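Local coordinates for quinoline 2-oxidoreductase large subunit (Pseudomonas putida, PDB 1T3Q), which binds the molybdenum and pterin cytosine dinucleotide cofactor of a molybdenum hydroxylase that oxidises quinoline at carbon 2, at residues B[379-387]-B[457-465]; B[398-408]-B[426-437]. All blocks are in the same frame, centred on the assembly; numbering follows the deposited sequence.

Contact 1 (B[379-387]-B[457-465]); sequences QIARETLID and GLGVSVFNE. Unlike the reference sequence in segment 457-465: Glu-465 (reference Asp).
Glu-383 and Ser-461 mark the place where helix 379-387 passes over strand 457-465, their CA atoms 5.8 Å apart. The two segment axes approach to 8.2 Å with their N-to-C directions 123° apart. Gln-379, Glu-383 and Asp-387, spaced one helical turn from each other, all face the strand. At the first of these turns the amide of Gln-379 makes two bonds to the strand. With CG anti to the backbone N (chi1 -176°) and a bend at chi2, NE2 drops between two acceptors lying near the amide plane: Val-462 O at 2.9 Å, met from above its carbonyl plane, and Ser-461 OG at 3.0 Å. Ser-461 OG is also hydrogen-bonded to Ser-748. Glu-383 answers with an acceptor, since its OE2 takes Val-462 N at 3.0 Å along a nearly straight bond that arrives well above the carboxylate plane. Both the N-H and the carbonyl of Val-462 are thus taken up by side chains of the helix. Behind this pair, the guanidinium of Arg-382 grips Glu-383 OE1 side-on through NE and NH1, and NH1 also reaches Gln-379 OE1 at 2.7 Å. Glu-383 OE2 has a further salt-bridge mate in Arg-401, as does Asp-387 OD2. A water donating to both Asp-387 OD1 and Leu-458 O joins the last turn to the strand. Were Glu-383 an alanine, Val-462 N would probably lose its acceptor and Arg-382 its buried countercharge, while Arg-401 would be left with Asp-387. Strand 454-467 bonds to strand 636-649 along its other edge, so on the edge facing the helix buried amide and carboxylate groups, with two waters, take up backbone groups of Leu-458, Val-462 and Asn-464.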
loop_
_atom_site.group_PDB
_atom_site.type_symbol
_atom_site.label_atom_id
_atom_site.label_comp_id
_atom_site.label_asym_id
_atom_site.label_seq_id
_atom_site.Cartn_x
_atom_site.Cartn_y
_atom_site.Cartn_z
ATOM N N GLN B 379 1.678 43.613 11.649
ATOM C CA GLN B 379 0.928 44.175 10.529
ATOM C C GLN B 379 -0.310 44.866 11.101
ATOM O O GLN B 379 -0.631 45.994 10.729
ATOM C CB GLN B 379 0.521 43.060 9.558
ATOM C CG GLN B 379 -0.202 43.528 8.284
ATOM C CD GLN B 379 0.714 44.239 7.300
ATOM O OE1 GLN B 379 1.932 44.048 7.312
ATOM N NE2 GLN B 379 0.125 45.044 6.422
ATOM N N ILE B 380 -1.007 44.186 12.011
ATOM C CA ILE B 380 -2.190 44.758 12.648
ATOM C C ILE B 380 -1.843 46.069 13.352
ATOM O O ILE B 380 -2.486 47.095 13.143
ATOM C CB ILE B 380 -2.795 43.791 13.712
ATOM C CG1 ILE B 380 -3.466 42.602 13.023
ATOM C CG2 ILE B 380 -3.810 44.536 14.587
ATOM C CD1 ILE B 380 -3.912 41.516 13.986
ATOM N N ALA B 381 -0.815 46.021 14.193
ATOM C CA ALA B 381 -0.388 47.187 14.953
ATOM C C ALA B 381 0.040 48.376 14.093
ATOM O O ALA B 381 -0.435 49.494 14.295
ATOM C CB ALA B 381 0.748 46.791 15.899
ATOM N N ARG B 382 0.926 48.136 13.132
ATOM C CA ARG B 382 1.415 49.218 12.277
ATOM C C ARG B 382 0.329 49.820 11.389
ATOM O O ARG B 382 0.170 51.034 11.341
ATOM C CB ARG B 382 2.571 48.732 11.396
ATOM C CG ARG B 382 3.316 49.862 10.686
ATOM C CD ARG B 382 4.184 49.334 9.558
ATOM N NE ARG B 382 3.390 48.541 8.630
ATOM C CZ ARG B 382 3.471 47.221 8.512
ATOM N NH1 ARG B 382 2.694 46.587 7.648
ATOM N NH2 ARG B 382 4.348 46.540 9.239
ATOM N N GLU B 383 -0.415 48.976 10.682
ATOM C CA GLU B 383 -1.458 49.486 9.802
ATOM C C GLU B 383 -2.526 50.246 10.580
ATOM O O GLU B 383 -3.066 51.237 10.092
ATOM C CB GLU B 383 -2.087 48.347 8.997
ATOM C CG GLU B 383 -1.110 47.646 8.044
ATOM C CD GLU B 383 -0.503 48.594 7.010
ATOM O OE1 GLU B 383 0.729 48.819 7.042
ATOM O OE2 GLU B 383 -1.260 49.116 6.163
ATOM N N THR B 384 -2.825 49.790 11.792
ATOM C CA THR B 384 -3.818 50.465 12.617
ATOM C C THR B 384 -3.301 51.838 13.051
ATOM O O THR B 384 -4.049 52.813 13.075
ATOM C CB THR B 384 -4.177 49.620 13.863
ATOM O OG1 THR B 384 -4.875 48.437 13.448
ATOM C CG2 THR B 384 -5.067 50.408 14.817
ATOM N N LEU B 385 -2.019 51.914 13.389
ATOM C CA LEU B 385 -1.425 53.183 13.803
ATOM C C LEU B 385 -1.294 54.125 12.610
ATOM O O LEU B 385 -1.447 55.337 12.746
ATOM C CB LEU B 385 -0.051 52.946 14.435
ATOM C CG LEU B 385 -0.070 52.255 15.800
ATOM C CD1 LEU B 385 1.360 52.075 16.310
ATOM C CD2 LEU B 385 -0.873 53.090 16.783
ATOM N N ILE B 386 -1.013 53.564 11.439
ATOM C CA ILE B 386 -0.885 54.368 10.229
ATOM C C ILE B 386 -2.225 55.041 9.916
ATOM O O ILE B 386 -2.268 56.223 9.558
ATOM C CB ILE B 386 -0.427 53.498 9.038
ATOM C CG1 ILE B 386 1.044 53.108 9.235
ATOM C CG2 ILE B 386 -0.640 54.241 7.723
ATOM C CD1 ILE B 386 1.613 52.214 8.145
ATOM N N ASP B 387 -3.317 54.292 10.057
ATOM C CA ASP B 387 -4.650 54.834 9.811
ATOM C C ASP B 387 -4.969 55.914 10.837
ATOM O O ASP B 387 -5.611 56.916 10.521
ATOM C CB ASP B 387 -5.723 53.738 9.909
ATOM C CG ASP B 387 -5.950 53.006 8.592
ATOM O OD1 ASP B 387 -6.934 52.234 8.506
ATOM O OD2 ASP B 387 -5.161 53.191 7.644
ATOM N N GLY B 457 -17.096 51.317 9.344
ATOM C CA GLY B 457 -15.687 51.664 9.317
ATOM C C GLY B 457 -14.923 51.007 8.184
ATOM O O GLY B 457 -15.200 49.869 7.811
ATOM N N LEU B 458 -13.963 51.742 7.630
ATOM C CA LEU B 458 -13.128 51.251 6.549
ATOM C C LEU B 458 -11.733 51.018 7.102
ATOM O O LEU B 458 -11.190 51.877 7.793
ATOM C CB LEU B 458 -13.050 52.286 5.422
ATOM C CG LEU B 458 -12.026 51.987 4.320
ATOM C CD1 LEU B 458 -12.444 50.746 3.549
ATOM C CD2 LEU B 458 -11.921 53.182 3.379
ATOM N N GLY B 459 -11.160 49.859 6.801
ATOM C CA GLY B 459 -9.825 49.552 7.275
ATOM C C GLY B 459 -8.922 49.228 6.104
ATOM O O GLY B 459 -9.327 48.514 5.186
ATOM N N VAL B 460 -7.698 49.748 6.131
ATOM C CA VAL B 460 -6.751 49.511 5.051
ATOM C C VAL B 460 -5.481 48.832 5.537
ATOM O O VAL B 460 -4.978 49.130 6.620
ATOM C CB VAL B 460 -6.366 50.836 4.353
ATOM C CG1 VAL B 460 -5.310 50.583 3.275
ATOM C CG2 VAL B 460 -7.600 51.463 3.735
ATOM N N SER B 461 -4.978 47.908 4.729
ATOM C CA SER B 461 -3.748 47.198 5.046
ATOM C C SER B 461 -2.966 46.922 3.770
ATOM O O SER B 461 -3.467 46.267 2.857
ATOM C CB SER B 461 -4.055 45.873 5.749
ATOM O OG SER B 461 -2.865 45.128 5.943
ATOM N N VAL B 462 -1.740 47.437 3.709
ATOM C CA VAL B 462 -0.868 47.232 2.560
ATOM C C VAL B 462 0.317 46.417 3.060
ATOM O O VAL B 462 0.878 46.714 4.117
ATOM C CB VAL B 462 -0.387 48.578 1.987
ATOM C CG1 VAL B 462 0.566 48.340 0.825
ATOM C CG2 VAL B 462 -1.596 49.402 1.531
ATOM N N PHE B 463 0.704 45.395 2.305
ATOM C CA PHE B 463 1.797 44.534 2.737
ATOM C C PHE B 463 2.737 44.063 1.637
ATOM O O PHE B 463 2.490 44.243 0.443
ATOM C CB PHE B 463 1.225 43.268 3.390
ATOM C CG PHE B 463 0.667 42.281 2.391
ATOM C CD1 PHE B 463 -0.586 42.483 1.816
ATOM C CD2 PHE B 463 1.438 41.208 1.951
ATOM C CE1 PHE B 463 -1.058 41.636 0.814
ATOM C CE2 PHE B 463 0.976 40.356 0.948
ATOM C CZ PHE B 463 -0.279 40.575 0.376
ATOM N N ASN B 464 3.831 43.453 2.082
ATOM C CA ASN B 464 4.796 42.813 1.206
ATOM C C ASN B 464 5.015 41.531 2.012
ATOM O O ASN B 464 4.654 41.485 3.192
ATOM C CB ASN B 464 6.065 43.668 1.000
ATOM C CG ASN B 464 7.036 43.612 2.158
ATOM O OD1 ASN B 464 6.684 43.249 3.277
ATOM N ND2 ASN B 464 8.279 44.000 1.889
ATOM N N GLU B 465 5.562 40.492 1.397
ATOM C CA GLU B 465 5.719 39.221 2.088
ATOM C C GLU B 465 6.873 38.403 1.524
ATOM O O GLU B 465 7.063 38.349 0.308
ATOM C CB GLU B 465 4.403 38.436 1.940
ATOM C CG GLU B 465 4.461 36.949 2.241
ATOM C CD GLU B 465 3.203 36.207 1.773
ATOM O OE1 GLU B 465 3.056 35.015 2.108
ATOM O OE2 GLU B 465 2.367 36.808 1.062
HETATM O O HOH W 1 3.896 44.105 5.315
HETATM O O HOH W 2 -8.931 53.225 7.126
#

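Contact 2 (B[398-408]-B[426-437])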
loop_
_atom_site.group_PDB
_atom_site.type_symbol
_atom_site.label_atom_id
_atom_site.label_comp_id
_atom_site.label_asym_id
_atom_site.label_seq_id
_atom_site.Cartn_x
_atom_site.Cartn_y
_atom_site.Cartn_z
ATOM N N PHE B 398 -5.047 56.069 2.306
ATOM C CA PHE B 398 -4.315 55.736 1.099
ATOM C C PHE B 398 -3.212 56.757 0.843
ATOM O O PHE B 398 -2.105 56.398 0.448
ATOM C CB PHE B 398 -5.258 55.684 -0.108
ATOM C CG PHE B 398 -6.412 54.750 0.077
ATOM C CD1 PHE B 398 -7.647 55.225 0.509
ATOM C CD2 PHE B 398 -6.256 53.386 -0.139
ATOM C CE1 PHE B 398 -8.715 54.349 0.728
ATOM C CE2 PHE B 398 -7.317 52.503 0.076
ATOM C CZ PHE B 398 -8.547 52.990 0.512
ATOM N N GLU B 399 -3.519 58.026 1.083
ATOM C CA GLU B 399 -2.560 59.105 0.856
ATOM C C GLU B 399 -1.358 59.055 1.798
ATOM O O GLU B 399 -0.225 59.252 1.365
ATOM C CB GLU B 399 -3.265 60.463 0.975
ATOM C CG GLU B 399 -2.367 61.693 0.768
ATOM C CD GLU B 399 -1.616 61.679 -0.553
ATOM O OE1 GLU B 399 -2.180 61.215 -1.567
ATOM O OE2 GLU B 399 -0.458 62.150 -0.586
ATOM N N ILE B 400 -1.587 58.795 3.083
ATOM C CA ILE B 400 -0.457 58.747 4.003
ATOM C C ILE B 400 0.493 57.608 3.625
ATOM O O ILE B 400 1.706 57.704 3.841
ATOM C CB ILE B 400 -0.905 58.601 5.475
ATOM C CG1 ILE B 400 0.282 58.908 6.398
ATOM C CG2 ILE B 400 -1.437 57.192 5.740
ATOM C CD1 ILE B 400 -0.099 59.100 7.853
ATOM N N ARG B 401 -0.050 56.538 3.049
ATOM C CA ARG B 401 0.780 55.417 2.632
ATOM C C ARG B 401 1.592 55.764 1.381
ATOM O O ARG B 401 2.750 55.373 1.268
ATOM C CB ARG B 401 -0.082 54.166 2.412
ATOM C CG ARG B 401 -0.552 53.544 3.727
ATOM C CD ARG B 401 -1.500 52.373 3.511
ATOM N NE ARG B 401 -1.805 51.658 4.754
ATOM C CZ ARG B 401 -2.627 52.091 5.706
ATOM N NH1 ARG B 401 -3.252 53.255 5.580
ATOM N NH2 ARG B 401 -2.835 51.344 6.788
ATOM N N ARG B 402 0.995 56.505 0.449
ATOM C CA ARG B 402 1.714 56.908 -0.760
ATOM C C ARG B 402 2.960 57.711 -0.400
ATOM O O ARG B 402 3.973 57.649 -1.092
ATOM C CB ARG B 402 0.847 57.793 -1.658
ATOM C CG ARG B 402 -0.361 57.119 -2.251
ATOM C CD ARG B 402 -0.989 58.007 -3.317
ATOM N NE ARG B 402 -2.206 57.397 -3.836
ATOM C CZ ARG B 402 -3.426 57.675 -3.395
ATOM N NH1 ARG B 402 -3.600 58.567 -2.429
ATOM N NH2 ARG B 402 -4.470 57.037 -3.904
ATOM N N ARG B 403 2.873 58.475 0.681
ATOM C CA ARG B 403 3.982 59.317 1.116
ATOM C C ARG B 403 5.090 58.589 1.868
ATOM O O ARG B 403 6.122 59.184 2.175
ATOM C CB ARG B 403 3.447 60.460 1.984
ATOM C CG ARG B 403 2.398 61.302 1.283
ATOM C CD ARG B 403 1.879 62.411 2.171
ATOM N NE ARG B 403 0.867 63.207 1.484
ATOM C CZ ARG B 403 0.354 64.335 1.958
ATOM N NH1 ARG B 403 -0.561 64.990 1.260
ATOM N NH2 ARG B 403 0.756 64.810 3.130
ATOM N N ASN B 404 4.890 57.308 2.157
ATOM C CA ASN B 404 5.898 56.550 2.894
ATOM C C ASN B 404 6.318 55.236 2.253
ATOM O O ASN B 404 7.309 54.627 2.656
ATOM C CB ASN B 404 5.390 56.287 4.308
ATOM C CG ASN B 404 5.295 57.552 5.128
ATOM O OD1 ASN B 404 6.312 58.096 5.563
ATOM N ND2 ASN B 404 4.076 58.040 5.331
ATOM N N VAL B 405 5.568 54.799 1.250
ATOM C CA VAL B 405 5.861 53.541 0.581
ATOM C C VAL B 405 7.104 53.608 -0.301
ATOM O O VAL B 405 7.463 54.673 -0.807
ATOM C CB VAL B 405 4.658 53.104 -0.294
ATOM C CG1 VAL B 405 4.516 54.033 -1.494
ATOM C CG2 VAL B 405 4.831 51.686 -0.742
ATOM N N VAL B 406 7.777 52.473 -0.464
ATOM C CA VAL B 406 8.936 52.433 -1.340
ATOM C C VAL B 406 8.337 52.696 -2.715
ATOM O O VAL B 406 7.444 51.971 -3.159
ATOM C CB VAL B 406 9.622 51.052 -1.332
ATOM C CG1 VAL B 406 10.698 50.998 -2.409
ATOM C CG2 VAL B 406 10.243 50.789 0.030
ATOM N N MET B 407 8.819 53.742 -3.376
ATOM C CA MET B 407 8.306 54.133 -4.684
ATOM C C MET B 407 8.940 53.388 -5.855
ATOM O O MET B 407 10.037 52.837 -5.740
ATOM C CB MET B 407 8.503 55.640 -4.876
ATOM C CG MET B 407 7.730 56.507 -3.891
ATOM S SD MET B 407 5.951 56.512 -4.203
ATOM C CE MET B 407 5.859 57.726 -5.549
ATOM N N PRO B 408 8.247 53.364 -7.008
ATOM C CA PRO B 408 8.757 52.681 -8.198
ATOM C C PRO B 408 10.187 53.117 -8.519
ATOM O O PRO B 408 11.039 52.299 -8.871
ATOM C CB PRO B 408 7.764 53.096 -9.280
ATOM C CG PRO B 408 6.474 53.212 -8.510
ATOM C CD PRO B 408 6.917 53.949 -7.266
ATOM N N TYR B 426 3.913 48.146 -4.821
ATOM C CA TYR B 426 3.408 48.807 -3.626
ATOM C C TYR B 426 2.502 49.995 -3.924
ATOM O O TYR B 426 1.353 50.027 -3.487
ATOM C CB TYR B 426 4.564 49.281 -2.740
ATOM C CG TYR B 426 5.584 48.224 -2.375
ATOM C CD1 TYR B 426 5.284 46.861 -2.452
ATOM C CD2 TYR B 426 6.846 48.594 -1.914
ATOM C CE1 TYR B 426 6.219 45.898 -2.075
ATOM C CE2 TYR B 426 7.783 47.645 -1.535
ATOM C CZ TYR B 426 7.468 46.299 -1.616
ATOM O OH TYR B 426 8.398 45.363 -1.226
ATOM N N LEU B 427 3.024 50.978 -4.655
ATOM C CA LEU B 427 2.247 52.167 -4.983
ATOM C C LEU B 427 0.988 51.835 -5.768
ATOM O O LEU B 427 -0.101 52.294 -5.426
ATOM C CB LEU B 427 3.089 53.170 -5.788
ATOM C CG LEU B 427 2.330 54.454 -6.157
ATOM C CD1 LEU B 427 1.863 55.152 -4.886
ATOM C CD2 LEU B 427 3.219 55.382 -6.971
ATOM N N GLN B 428 1.136 51.041 -6.822
ATOM C CA GLN B 428 -0.007 50.678 -7.651
ATOM C C GLN B 428 -1.074 49.933 -6.854
ATOM O O GLN B 428 -2.264 50.036 -7.158
ATOM C CB GLN B 428 0.447 49.846 -8.853
ATOM C CG GLN B 428 -0.696 49.376 -9.740
ATOM C CD GLN B 428 -0.233 48.891 -11.105
ATOM O OE1 GLN B 428 0.883 48.388 -11.259
ATOM N NE2 GLN B 428 -1.103 49.026 -12.101
ATOM N N THR B 429 -0.655 49.196 -5.829
ATOM C CA THR B 429 -1.615 48.470 -4.994
ATOM C C THR B 429 -2.482 49.451 -4.205
ATOM O O THR B 429 -3.698 49.298 -4.126
ATOM C CB THR B 429 -0.901 47.522 -4.009
ATOM O OG1 THR B 429 -0.371 46.404 -4.731
ATOM C CG2 THR B 429 -1.864 47.026 -2.948
ATOM N N ILE B 430 -1.848 50.463 -3.624
ATOM C CA ILE B 430 -2.567 51.472 -2.858
ATOM C C ILE B 430 -3.618 52.157 -3.740
ATOM O O ILE B 430 -4.766 52.333 -3.336
ATOM C CB ILE B 430 -1.598 52.546 -2.320
ATOM C CG1 ILE B 430 -0.578 51.903 -1.374
ATOM C CG2 ILE B 430 -2.382 53.649 -1.620
ATOM C CD1 ILE B 430 0.523 52.846 -0.914
ATOM N N ASN B 431 -3.213 52.535 -4.950
ATOM C CA ASN B 431 -4.100 53.210 -5.888
ATOM C C ASN B 431 -5.247 52.326 -6.356
ATOM O O ASN B 431 -6.389 52.778 -6.446
ATOM C CB ASN B 431 -3.302 53.699 -7.100
ATOM C CG ASN B 431 -2.362 54.839 -6.758
ATOM O OD1 ASN B 431 -1.386 55.093 -7.470
ATOM N ND2 ASN B 431 -2.657 55.542 -5.677
ATOM N N LEU B 432 -4.942 51.066 -6.653
ATOM C CA LEU B 432 -5.959 50.125 -7.122
ATOM C C LEU B 432 -6.961 49.839 -6.002
ATOM O O LEU B 432 -8.172 49.788 -6.226
ATOM C CB LEU B 432 -5.302 48.813 -7.558
ATOM C CG LEU B 432 -5.955 48.009 -8.691
ATOM C CD1 LEU B 432 -5.471 46.575 -8.602
ATOM C CD2 LEU B 432 -7.468 48.058 -8.606
ATOM N N LEU B 433 -6.440 49.647 -4.796
ATOM C CA LEU B 433 -7.272 49.368 -3.636
ATOM C C LEU B 433 -8.248 50.524 -3.406
ATOM O O LEU B 433 -9.433 50.305 -3.153
ATOM C CB LEU B 433 -6.382 49.154 -2.405
ATOM C CG LEU B 433 -7.000 48.528 -1.154
ATOM C CD1 LEU B 433 -7.642 47.194 -1.498
ATOM C CD2 LEU B 433 -5.908 48.333 -0.099
ATOM N N GLU B 434 -7.760 51.758 -3.508
ATOM C CA GLU B 434 -8.633 52.906 -3.315
ATOM C C GLU B 434 -9.752 52.910 -4.360
ATOM O O GLU B 434 -10.902 53.184 -4.032
ATOM C CB GLU B 434 -7.842 54.214 -3.389
ATOM C CG GLU B 434 -8.712 55.453 -3.211
ATOM C CD GLU B 434 -7.906 56.726 -3.048
ATOM O OE1 GLU B 434 -6.936 56.916 -3.808
ATOM O OE2 GLU B 434 -8.250 57.542 -2.167
ATOM N N GLU B 435 -9.414 52.605 -5.610
ATOM C CA GLU B 435 -10.409 52.559 -6.683
ATOM C C GLU B 435 -11.486 51.523 -6.354
ATOM O O GLU B 435 -12.680 51.764 -6.531
ATOM C CB GLU B 435 -9.748 52.181 -8.014
ATOM N N MET B 436 -11.054 50.361 -5.886
ATOM C CA MET B 436 -11.982 49.294 -5.536
ATOM C C MET B 436 -12.928 49.727 -4.425
ATOM O O MET B 436 -14.134 49.490 -4.490
ATOM C CB MET B 436 -11.208 48.052 -5.097
ATOM C CG MET B 436 -10.371 47.439 -6.197
ATOM S SD MET B 436 -9.416 46.018 -5.628
ATOM C CE MET B 436 -10.708 44.765 -5.466
ATOM N N VAL B 437 -12.370 50.376 -3.408
ATOM C CA VAL B 437 -13.140 50.832 -2.260
ATOM C C VAL B 437 -14.085 51.987 -2.560
ATOM O O VAL B 437 -15.231 51.981 -2.112
ATOM C CB VAL B 437 -12.197 51.247 -1.106
ATOM C CG1 VAL B 437 -12.978 51.961 -0.010
ATOM C CG2 VAL B 437 -11.512 50.017 -0.543
HETATM O O HOH W 3 -6.410 59.210 -1.349
HETATM O O HOH W 4 5.824 51.163 -5.212
#
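Arg-402 NH1 is held by two groups at once, Glu-399 OE1 on its own helix at 3.1 Å and a water that hands the link across to Glu-434 OE2 on helix 426-437. The other terminal nitrogen, NH2, makes the direct salt bridge to Glu-434 OE1; its modelled length is very short and its exact value doubtful. The guanidinium and carboxylate planes are turned 33° from each other, with Glu-434 CD at the guanidinium's edge. Because Glu-399 OE2 also takes Arg-403 NE, at 2.7 Å, two acids and two arginines form one partly exposed network in which opposite charges probably steady each other.

The stem of Glu-434 works differently from its tip. Its CB sits over the centre of the Phe-398 ring, 3.7 Å from the centroid, a CH-pi contact on the face. Phe-398 has CG anti to its carbonyl carbon (chi1 -55°), which swings the ring into the hole between Ile-430, Leu-433, Glu-434 and Val-437. Arg-402 is the second knob, its CG resting against Leu-427 CD1 and Ile-430 CG2. This is knobs-into-holes packing of two nearly antiparallel helices, with axes 171° apart in direction. Past the end of the first helix, the chain runs on past the start of helix 426-437: Val-406 CB meets the Tyr-426 ring in its plane, at the edge, and Met-407 CE touches Leu-427 CD2. A water there accepts from Leu-427 N and donates to Val-406 O at 2.7 Å, serving an amide in the first helical turn.

Phe-398 also packs on Val-460, and Val-437 on Leu-458, both of strand 454-467. Thr-429, Leu-432 and Met-436 lean on Val-663 of strand 655-665, whereas Ile-400 is set against helix 375-393.

In the fold
Along the chain, contact 2 is nested inside the loop that contact 1 closes, and their centres lie 12 Å apart. Contact 1 is wholly buried and largely polar, joining helix 375-393 to an edge strand; contact 2 is partly exposed and larger, with an apolar seam between two helices and its charged network at the more open side. Arg-401 connects them: its alkyl part touches Ile-430 CD1 in contact 2, while its guanidinium serves Glu-383 and Asp-387 of contact 1 and the carbonyl of Pro-397. Strand 454-467 is shared too, taking helix 375-393 in contact 1 and also lying against the helix pair of contact 2.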